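PDB 5Z6E: DUF1881 domain-containing protein from Neurospora crassa, which has an N-terminal beta gamma-crystallin domain that binds calcium when isolated, though contacts with its Ig-like domain render the site inoperative in the whole protein. Local coordinates for residues Gln56-Thr61 with Gly79-Arg84; Ser49-Ala54 with Tyr64-Thr69. All coordinates share one frame; numbering follows the deposited sequence.

Contact 1 of 2, residues Gln56-Thr61 with Gly79-Arg84. With CA (calcium ion), chain B.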
ATOM      1  N   GLN A  56       4.772  -6.803  -6.686  1.00 12.07           N
ATOM      2  CA  GLN A  56       5.432  -6.143  -7.799  1.00 11.76           C
ATOM      3  C   GLN A  56       4.627  -6.201  -9.108  1.00 12.82           C
ATOM      4  O   GLN A  56       4.527  -5.210  -9.820  1.00 11.72           O
ATOM      5  CB  GLN A  56       6.805  -6.780  -8.005  1.00 10.94           C
ATOM      6  CG  GLN A  56       7.625  -6.155  -9.105  1.00 12.30           C
ATOM      7  CD  GLN A  56       8.975  -6.821  -9.253  1.00 17.66           C
ATOM      8  OE1 GLN A  56       9.192  -7.929  -8.756  1.00 15.79           O
ATOM      9  NE2 GLN A  56       9.894  -6.149  -9.943  1.00 20.10           N
ATOM     10  N   HIS A  57       4.068  -7.366  -9.427  1.00 10.91           N
ATOM     11  CA  HIS A  57       3.392  -7.560 -10.708  1.00 11.55           C
ATOM     12  C   HIS A  57       1.886  -7.678 -10.549  1.00 11.60           C
ATOM     13  O   HIS A  57       1.401  -8.202  -9.541  1.00 12.19           O
ATOM     14  CB  HIS A  57       3.914  -8.814 -11.420  1.00 11.23           C
ATOM     15  CG  HIS A  57       5.391  -8.809 -11.663  1.00 13.24           C
ATOM     16  ND1 HIS A  57       6.084  -7.678 -12.040  1.00 12.85           N
ATOM     17  CD2 HIS A  57       6.304  -9.807 -11.605  1.00 14.17           C
ATOM     18  CE1 HIS A  57       7.362  -7.979 -12.195  1.00 15.25           C
ATOM     19  NE2 HIS A  57       7.523  -9.263 -11.930  1.00 14.61           N
ATOM     20  N   TYR A  58       1.162  -7.211 -11.566  1.00 12.83           N
ATOM     21  CA  TYR A  58      -0.303  -7.249 -11.603  1.00 11.81           C
ATOM     22  C   TYR A  58      -0.908  -8.626 -11.380  1.00 13.62           C
ATOM     23  O   TYR A  58      -2.013  -8.735 -10.854  1.00 15.48           O
ATOM     24  CB  TYR A  58      -0.813  -6.728 -12.945  1.00 13.95           C
ATOM     25  CG  TYR A  58      -0.872  -5.233 -13.079  1.00 16.71           C
ATOM     26  CD1 TYR A  58      -1.651  -4.461 -12.220  1.00 13.11           C
ATOM     27  CD2 TYR A  58      -0.178  -4.591 -14.093  1.00 18.85           C
ATOM     28  CE1 TYR A  58      -1.709  -3.084 -12.354  1.00 13.06           C
ATOM     29  CE2 TYR A  58      -0.232  -3.224 -14.237  1.00 21.35           C
ATOM     30  CZ  TYR A  58      -1.007  -2.475 -13.374  1.00 16.15           C
ATOM     31  OH  TYR A  58      -1.066  -1.111 -13.529  1.00 18.02           O
ATOM     32  N   ASN A  59      -0.203  -9.679 -11.791  1.00 12.61           N
ATOM     33  CA  ASN A  59      -0.732 -11.038 -11.642  1.00 14.93           C
ATOM     34  C   ASN A  59      -0.323 -11.706 -10.329  1.00 15.27           C
ATOM     35  O   ASN A  59      -0.237 -12.935 -10.252  1.00 11.94           O
ATOM     36  CB  ASN A  59      -0.300 -11.916 -12.825  1.00 13.27           C
ATOM     37  CG  ASN A  59       1.201 -12.203 -12.838  1.00 14.88           C
ATOM     38  OD1 ASN A  59       1.986 -11.498 -12.213  1.00 15.01           O
ATOM     39  ND2 ASN A  59       1.601 -13.239 -13.572  1.00 16.29           N
ATOM     40  N   GLU A  60      -0.071 -10.886  -9.309  1.00 12.59           N
ATOM     41  CA  GLU A  60       0.304 -11.357  -7.977  1.00 12.58           C
ATOM     42  C   GLU A  60       1.527 -12.280  -8.025  1.00 14.24           C
ATOM     43  O   GLU A  60       1.509 -13.400  -7.510  1.00 13.05           O
ATOM     44  CB  GLU A  60      -0.890 -12.044  -7.307  1.00 16.05           C
ATOM     45  CG  GLU A  60      -2.071 -11.091  -7.152  1.00 15.06           C
ATOM     46  CD  GLU A  60      -3.280 -11.693  -6.444  1.00 22.45           C
ATOM     47  OE1 GLU A  60      -3.298 -12.904  -6.141  1.00 24.57           O
ATOM     48  OE2 GLU A  60      -4.230 -10.934  -6.196  1.00 22.69           O
ATOM     49  N   THR A  61       2.575 -11.796  -8.686  1.00 12.52           N
ATOM     50  CA  THR A  61       3.895 -12.423  -8.672  1.00 12.80           C
ATOM     51  C   THR A  61       4.967 -11.348  -8.486  1.00 13.60           C
ATOM     52  O   THR A  61       4.658 -10.150  -8.373  1.00 11.90           O
ATOM     53  CB  THR A  61       4.172 -13.205  -9.965  1.00 14.77           C
ATOM     54  OG1 THR A  61       4.208 -12.286 -11.067  1.00 12.28           O
ATOM     55  CG2 THR A  61       3.077 -14.246 -10.202  1.00 15.16           C
ATOM     56  N   GLY A  79       8.590  -1.622  -7.747  1.00 12.13           N
ATOM     57  CA  GLY A  79       7.508  -1.078  -8.548  1.00 12.82           C
ATOM     58  C   GLY A  79       6.181  -1.718  -8.188  1.00 13.51           C
ATOM     59  O   GLY A  79       5.848  -2.797  -8.696  1.00 12.57           O
ATOM     60  N   LEU A  80       5.419  -1.054  -7.316  1.00 10.96           N
ATOM     61  CA  LEU A  80       4.150  -1.598  -6.835  1.00 12.15           C
ATOM     62  C   LEU A  80       3.060  -1.567  -7.904  1.00 11.64           C
ATOM     63  O   LEU A  80       2.744  -0.502  -8.424  1.00 12.27           O
ATOM     64  CB  LEU A  80       3.682  -0.824  -5.606  1.00 10.54           C
ATOM     65  CG  LEU A  80       2.295  -1.172  -5.078  1.00 11.84           C
ATOM     66  CD1 LEU A  80       2.268  -2.649  -4.673  1.00 12.42           C
ATOM     67  CD2 LEU A  80       1.914  -0.234  -3.912  1.00 11.44           C
ATOM     68  N   SER A  81       2.479  -2.725  -8.219  1.00 11.63           N
ATOM     69  CA  SER A  81       1.418  -2.779  -9.219  1.00 11.12           C
ATOM     70  C   SER A  81       0.077  -3.301  -8.710  1.00 13.00           C
ATOM     71  O   SER A  81      -0.962  -3.010  -9.295  1.00 12.03           O
ATOM     72  CB  SER A  81       1.856  -3.626 -10.417  1.00 12.58           C
ATOM     73  OG  SER A  81       2.917  -2.983 -11.120  1.00 11.68           O
ATOM     74  N   ARG A  82       0.092  -4.094  -7.652  1.00 10.08           N
ATOM     75  CA  ARG A  82      -1.152  -4.649  -7.143  1.00 12.25           C
ATOM     76  C   ARG A  82      -1.088  -4.831  -5.637  1.00 11.21           C
ATOM     77  O   ARG A  82      -0.046  -5.185  -5.097  1.00 11.39           O
ATOM     78  CB  ARG A  82      -1.460  -5.981  -7.824  1.00 14.09           C
ATOM     79  CG  ARG A  82      -2.693  -6.659  -7.259  1.00 14.63           C
ATOM     80  CD  ARG A  82      -3.304  -7.599  -8.238  1.00 17.67           C
ATOM     81  NE  ARG A  82      -4.392  -8.360  -7.640  1.00 18.51           N
ATOM     82  CZ  ARG A  82      -5.669  -8.007  -7.695  1.00 20.78           C
ATOM     83  NH1 ARG A  82      -6.022  -6.896  -8.323  1.00 20.73           N
ATOM     84  NH2 ARG A  82      -6.596  -8.768  -7.119  1.00 22.50           N
ATOM     85  N   PHE A  83      -2.201  -4.584  -4.958  1.00 12.43           N
ATOM     86  CA  PHE A  83      -2.273  -4.838  -3.525  1.00 11.23           C
ATOM     87  C   PHE A  83      -3.712  -5.109  -3.088  1.00 13.17           C
ATOM     88  O   PHE A  83      -4.663  -4.776  -3.801  1.00 12.56           O
ATOM     89  CB  PHE A  83      -1.693  -3.656  -2.731  1.00 11.38           C
ATOM     90  CG  PHE A  83      -2.450  -2.354  -2.918  1.00 13.69           C
ATOM     91  CD1 PHE A  83      -3.523  -2.024  -2.088  1.00 10.96           C
ATOM     92  CD2 PHE A  83      -2.086  -1.462  -3.920  1.00 12.56           C
ATOM     93  CE1 PHE A  83      -4.221  -0.823  -2.263  1.00 12.79           C
ATOM     94  CE2 PHE A  83      -2.782  -0.271  -4.103  1.00 11.28           C
ATOM     95  CZ  PHE A  83      -3.842   0.056  -3.263  1.00 10.83           C
ATOM     96  N   ARG A  84      -3.849  -5.731  -1.924  1.00 11.69           N
ATOM     97  CA  ARG A  84      -5.134  -5.897  -1.264  1.00 13.37           C
ATOM     98  C   ARG A  84      -5.036  -5.262   0.109  1.00 14.42           C
ATOM     99  O   ARG A  84      -4.003  -5.366   0.765  1.00 15.65           O
ATOM    100  CB  ARG A  84      -5.507  -7.378  -1.127  1.00 16.47           C
ATOM    101  CG  ARG A  84      -5.369  -8.201  -2.391  1.00 19.14           C
ATOM    102  CD  ARG A  84      -5.659  -9.671  -2.112  1.00 22.16           C
ATOM    103  NE  ARG A  84      -6.946  -9.835  -1.448  1.00 28.15           N
ATOM    104  CZ  ARG A  84      -7.209 -10.761  -0.529  1.00 36.91           C
ATOM    105  NH1 ARG A  84      -6.268 -11.623  -0.151  1.00 35.22           N
ATOM    106  NH2 ARG A  84      -8.420 -10.821   0.018  1.00 38.43           N
TER
HETATM  107 CA    CA B 201       5.247  -3.307 -11.067  1.00 11.97          CA
HETATM  108  O   HOH W   1       7.562  -3.536 -11.330  1.00 11.70           O
HETATM  109  O   HOH W   2       5.157  -2.353 -13.360  1.00 11.23           O
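Gln56 and Leu80 bring their backbones together, CA to CA 4.8 Å, where the chain turns a corner at the end of strand 50-55, and residues 57-61 then loop past the start of strand 82-87 with Tyr58 nearest Arg82. At this corner the two segments are joined by calcium. Gln56 O binds the ion at 2.4 Å and Gly79 O at 2.5 Å, which lets two carbonyl oxygens sit close together without a proton between them. Ser81 adds its hydroxyl: with OG placed beside its own backbone N (chi1 -67°), OG reaches the ion at 2.4 Å and is also hydrogen-bonded by Asn38 ND2. Asp39 OD1 and two waters complete six ligands. The Gln56 side chain does not bind the metal; it runs out extended, and its OE1 accepts from His63 N.

The same serine also packs on Tyr58. Ser81 CB sits over the middle of the ring, 4.0 Å from the centroid of Tyr58 and only 8° off the normal, a CH-pi contact, while the ring's OH reaches on to Val33 O. Further along, Arg82 stretches out from CG to NE, its CD passing 3.1 Å from Tyr58 O. The NE-H meets Glu60 OE2 at 3.0 Å and 165°, on the anti side of the carboxylate and almost exactly in the guanidinium plane. Arg82 NH2 adds a weak bond to the same oxygen, and NH1 turns to Ser32 OG, so Glu60 of the loop and Ser32 of strand 29-32 both hold the guanidinium.

Ser81 and Arg82 both face Trp55, a classic beta bulge where the calcium loop enters strand 82-87. Backbone carbonyls, a serine hydroxyl and an acidic side chain gathered from separate loops are characteristic of beta gamma-crystallin calcium sites.

Contact 2 of 2, residues Ser49-Ala54 with Tyr64-Thr69. With K (potassium ion), chain C.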
ATOM      1  N   SER A  49      -6.126  -1.160  12.068  1.00 13.55           N
ATOM      2  CA  SER A  49      -6.709  -2.496  11.866  1.00 13.19           C
ATOM      3  C   SER A  49      -6.567  -2.973  10.423  1.00 14.43           C
ATOM      4  O   SER A  49      -7.199  -3.955  10.014  1.00 13.14           O
ATOM      5  CB  SER A  49      -8.193  -2.517  12.279  1.00 16.50           C
ATOM      6  OG  SER A  49      -8.962  -1.610  11.501  1.00 15.92           O
ATOM      7  N   ALA A  50      -5.736  -2.277   9.655  1.00 12.28           N
ATOM      8  CA  ALA A  50      -5.563  -2.587   8.235  1.00 10.59           C
ATOM      9  C   ALA A  50      -4.204  -3.224   7.966  1.00 11.48           C
ATOM     10  O   ALA A  50      -3.211  -2.931   8.638  1.00 11.67           O
ATOM     11  CB  ALA A  50      -5.729  -1.317   7.387  1.00 13.93           C
ATOM     12  N   LYS A  51      -4.175  -4.090   6.966  1.00 11.87           N
ATOM     13  CA  LYS A  51      -2.957  -4.754   6.532  1.00 14.22           C
ATOM     14  C   LYS A  51      -2.916  -4.730   5.008  1.00 12.51           C
ATOM     15  O   LYS A  51      -3.950  -4.919   4.358  1.00 14.57           O
ATOM     16  CB  LYS A  51      -2.930  -6.181   7.087  1.00 12.68           C
ATOM     17  CG  LYS A  51      -1.993  -7.151   6.423  1.00 16.04           C
ATOM     18  CD  LYS A  51      -2.053  -8.453   7.201  1.00 18.59           C
ATOM     19  CE  LYS A  51      -1.156  -9.524   6.606  1.00 27.28           C
ATOM     20  NZ  LYS A  51      -1.289 -10.803   7.377  1.00 25.84           N
ATOM     21  N   VAL A  52      -1.744  -4.463   4.440  1.00 11.24           N
ATOM     22  CA  VAL A  52      -1.593  -4.445   2.986  1.00 11.92           C
ATOM     23  C   VAL A  52      -0.839  -5.682   2.506  1.00 11.73           C
ATOM     24  O   VAL A  52       0.257  -5.961   2.978  1.00 13.04           O
ATOM     25  CB  VAL A  52      -0.853  -3.188   2.510  1.00  9.82           C
ATOM     26  CG1 VAL A  52      -0.759  -3.165   0.979  1.00 11.81           C
ATOM     27  CG2 VAL A  52      -1.548  -1.923   3.008  1.00 11.22           C
ATOM     28  N   ILE A  53      -1.439  -6.415   1.576  1.00 12.64           N
ATOM     29  CA  ILE A  53      -0.759  -7.507   0.893  1.00 11.91           C
ATOM     30  C   ILE A  53      -0.396  -6.987  -0.490  1.00 13.90           C
ATOM     31  O   ILE A  53      -1.277  -6.553  -1.217  1.00 12.29           O
ATOM     32  CB  ILE A  53      -1.651  -8.748   0.793  1.00 15.70           C
ATOM     33  CG1 ILE A  53      -2.010  -9.240   2.197  1.00 16.75           C
ATOM     34  CG2 ILE A  53      -0.965  -9.836  -0.012  1.00 18.60           C
ATOM     35  CD1 ILE A  53      -3.179 -10.189   2.212  1.00 27.76           C
ATOM     36  N   ALA A  54       0.884  -7.011  -0.848  1.00 11.75           N
ATOM     37  CA  ALA A  54       1.340  -6.247  -2.006  1.00  9.85           C
ATOM     38  C   ALA A  54       2.243  -7.045  -2.941  1.00 12.39           C
ATOM     39  O   ALA A  54       3.056  -7.851  -2.491  1.00 10.93           O
ATOM     40  CB  ALA A  54       2.070  -4.992  -1.534  1.00 11.85           C
ATOM     41  N   TYR A  64       7.034  -9.642  -3.079  1.00 12.47           N
ATOM     42  CA  TYR A  64       5.820  -9.758  -2.278  1.00 12.26           C
ATOM     43  C   TYR A  64       6.043  -9.112  -0.923  1.00 12.55           C
ATOM     44  O   TYR A  64       7.103  -9.310  -0.323  1.00 11.56           O
ATOM     45  CB  TYR A  64       5.456 -11.228  -2.093  1.00 12.05           C
ATOM     46  CG  TYR A  64       4.288 -11.462  -1.175  1.00 13.35           C
ATOM     47  CD1 TYR A  64       2.991 -11.245  -1.617  1.00 13.93           C
ATOM     48  CD2 TYR A  64       4.476 -11.927   0.123  1.00 13.73           C
ATOM     49  CE1 TYR A  64       1.915 -11.467  -0.791  1.00 16.24           C
ATOM     50  CE2 TYR A  64       3.395 -12.147   0.967  1.00 15.58           C
ATOM     51  CZ  TYR A  64       2.117 -11.915   0.497  1.00 17.16           C
ATOM     52  OH  TYR A  64       1.027 -12.137   1.308  1.00 17.68           O
ATOM     53  N   ARG A  65       5.079  -8.332  -0.450  1.00 10.75           N
ATOM     54  CA  ARG A  65       5.197  -7.687   0.865  1.00 11.57           C
ATOM     55  C   ARG A  65       3.900  -7.771   1.660  1.00 12.80           C
ATOM     56  O   ARG A  65       2.808  -7.725   1.091  1.00 14.85           O
ATOM     57  CB  ARG A  65       5.593  -6.212   0.720  1.00 15.11           C
ATOM     58  CG  ARG A  65       6.981  -5.973   0.142  1.00 13.12           C
ATOM     59  CD  ARG A  65       8.079  -6.451   1.092  1.00 13.53           C
ATOM     60  NE  ARG A  65       9.414  -6.168   0.563  1.00 15.17           N
ATOM     61  CZ  ARG A  65      10.073  -6.964  -0.278  1.00 18.89           C
ATOM     62  NH1 ARG A  65       9.533  -8.106  -0.691  1.00 14.01           N
ATOM     63  NH2 ARG A  65      11.287  -6.624  -0.704  1.00 18.74           N
ATOM     64  N   GLU A  66       4.018  -7.907   2.978  1.00 12.74           N
ATOM     65  CA  GLU A  66       2.871  -7.662   3.851  1.00 13.48           C
ATOM     66  C   GLU A  66       3.227  -6.502   4.770  1.00 15.53           C
ATOM     67  O   GLU A  66       4.218  -6.561   5.503  1.00 15.20           O
ATOM     68  CB  GLU A  66       2.493  -8.910   4.648  1.00 15.21           C
ATOM     69  CG  GLU A  66       2.157 -10.101   3.750  1.00 15.12           C
ATOM     70  CD  GLU A  66       1.725 -11.333   4.520  1.00 20.33           C
ATOM     71  OE1 GLU A  66       1.710 -11.295   5.765  1.00 22.50           O
ATOM     72  OE2 GLU A  66       1.383 -12.341   3.868  1.00 21.74           O
ATOM     73  N   TRP A  67       2.441  -5.433   4.697  1.00 12.86           N
ATOM     74  CA  TRP A  67       2.692  -4.247   5.512  1.00 12.27           C
ATOM     75  C   TRP A  67       1.571  -4.068   6.517  1.00 13.29           C
ATOM     76  O   TRP A  67       0.412  -3.843   6.127  1.00 13.28           O
ATOM     77  CB  TRP A  67       2.816  -2.982   4.652  1.00 13.48           C
ATOM     78  CG  TRP A  67       3.927  -3.025   3.628  1.00 13.10           C
ATOM     79  CD1 TRP A  67       5.228  -3.384   3.836  1.00 13.48           C
ATOM     80  CD2 TRP A  67       3.822  -2.666   2.244  1.00 12.07           C
ATOM     81  NE1 TRP A  67       5.940  -3.284   2.656  1.00 12.17           N
ATOM     82  CE2 TRP A  67       5.102  -2.841   1.668  1.00 11.18           C
ATOM     83  CE3 TRP A  67       2.769  -2.216   1.438  1.00 12.41           C
ATOM     84  CZ2 TRP A  67       5.359  -2.589   0.312  1.00 11.28           C
ATOM     85  CZ3 TRP A  67       3.019  -1.963   0.089  1.00 11.72           C
ATOM     86  CH2 TRP A  67       4.312  -2.147  -0.456  1.00 11.70           C
ATOM     87  N   THR A  68       1.910  -4.189   7.797  1.00 12.61           N
ATOM     88  CA  THR A  68       0.947  -3.997   8.878  1.00 12.67           C
ATOM     89  C   THR A  68       1.181  -2.654   9.566  1.00 16.12           C
ATOM     90  O   THR A  68       0.435  -2.272  10.467  1.00 17.71           O
ATOM     91  CB  THR A  68       1.042  -5.113   9.936  1.00 14.83           C
ATOM     92  OG1 THR A  68       2.357  -5.107  10.504  1.00 16.66           O
ATOM     93  CG2 THR A  68       0.766  -6.478   9.309  1.00 18.93           C
ATOM     94  N   THR A  69       2.246  -1.962   9.164  1.00 13.88           N
ATOM     95  CA  THR A  69       2.610  -0.673   9.742  1.00 13.89           C
ATOM     96  C   THR A  69       3.035   0.260   8.621  1.00 14.34           C
ATOM     97  O   THR A  69       3.379  -0.197   7.532  1.00 14.60           O
ATOM     98  CB  THR A  69       3.776  -0.773  10.758  1.00 17.46           C
ATOM     99  OG1 THR A  69       4.954  -1.225  10.081  1.00 16.76           O
ATOM    100  CG2 THR A  69       3.443  -1.718  11.923  1.00 17.15           C
TER
HETATM  101  K     K C 202      -2.232  -2.302  10.938  1.00 24.26           K
HETATM  102  O   HOH W   3      -1.309 -13.045   5.159  1.00 34.52           O
HETATM  103  O   HOH W   4      -0.781  -1.338  12.588  1.00 25.45           O
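Val52 and Trp67 form an antiparallel hydrogen-bonded pair, with Val52 N to Trp67 O at 2.8 Å and the return bond from Trp67 N to Val52 O. Ala54 and Arg65 repeat the pattern, and Ile53 with Glu66 makes the non-hydrogen-bonded pair between them.

Lys51 is the side chain to follow. Its CB lies near Trp67 O. With CG anti to the backbone N (chi1 162°) and every later torsion extended, CG and CD run alongside Thr68, the CD about 4.0 Å from Thr68 CG2. CE then comes up to Glu66 OE1, and NZ ends 3.4 Å from Glu66 OE1, a salt bridge whose hydrogen bond is weak; NZ also makes a weak bond to Asp89 O. Water 3 bridges the pair, accepting from Lys51 NZ at 3.2 Å and donating to Glu66 OE2. That second oxygen also takes the hydroxyl of Tyr64, OH to Glu66 OE2 2.6 Å, on its anti lone pair. The Tyr64 ring in turn packs on Ile53, CE1 to CG2 3.4 Å.

On the other face of the sheet, Trp67 meets its neighbours obliquely with its six-membered ring: CE3 near Val52 CG1, and CZ3 3.6 Å from Ala54 CB. Arg65 CB covers part of one indole face, and Phe12 of the other sheet packs against the tryptophan.

Where the strands part, Ala50 O (2.6 Å) and Thr68 O both bind a potassium ion, together with Gly47, Ala48, Asp88 and water 4. The hairpin thus has a largely apolar face of Val52, Ala54 and Trp67, with Arg65 at its margin, and a mixed face of Ile53, Tyr64 and Glu66, where the short tyrosine bond holds the carboxylate and Lys51 joins through a long, partly water-bridged ion pair.

How the contacts relate
Both contacts reach one four-stranded antiparallel sheet, their centres about 13 Å apart. Strand 82-87 lies beside strand 50-55, and Arg84 N probably donates to Ile53 O (2.8 Å), while Phe83 and Leu80 pack on Val52 and Ala54. Along the chain the segments alternate, and strand 50-55 leads directly into Gln56 at the calcium corner. Contact 2 is regular strand pairing, with Val52, Ala54 and Trp67 in the core and a surface of charged and hydroxyl groups. Contact 1 is a loop-to-strand joint nearer the rim, held by metal and salt bridge. Both cations use an aspartate, carbonyls and water; calcium adds the Ser81 hydroxyl, potassium has four carbonyls.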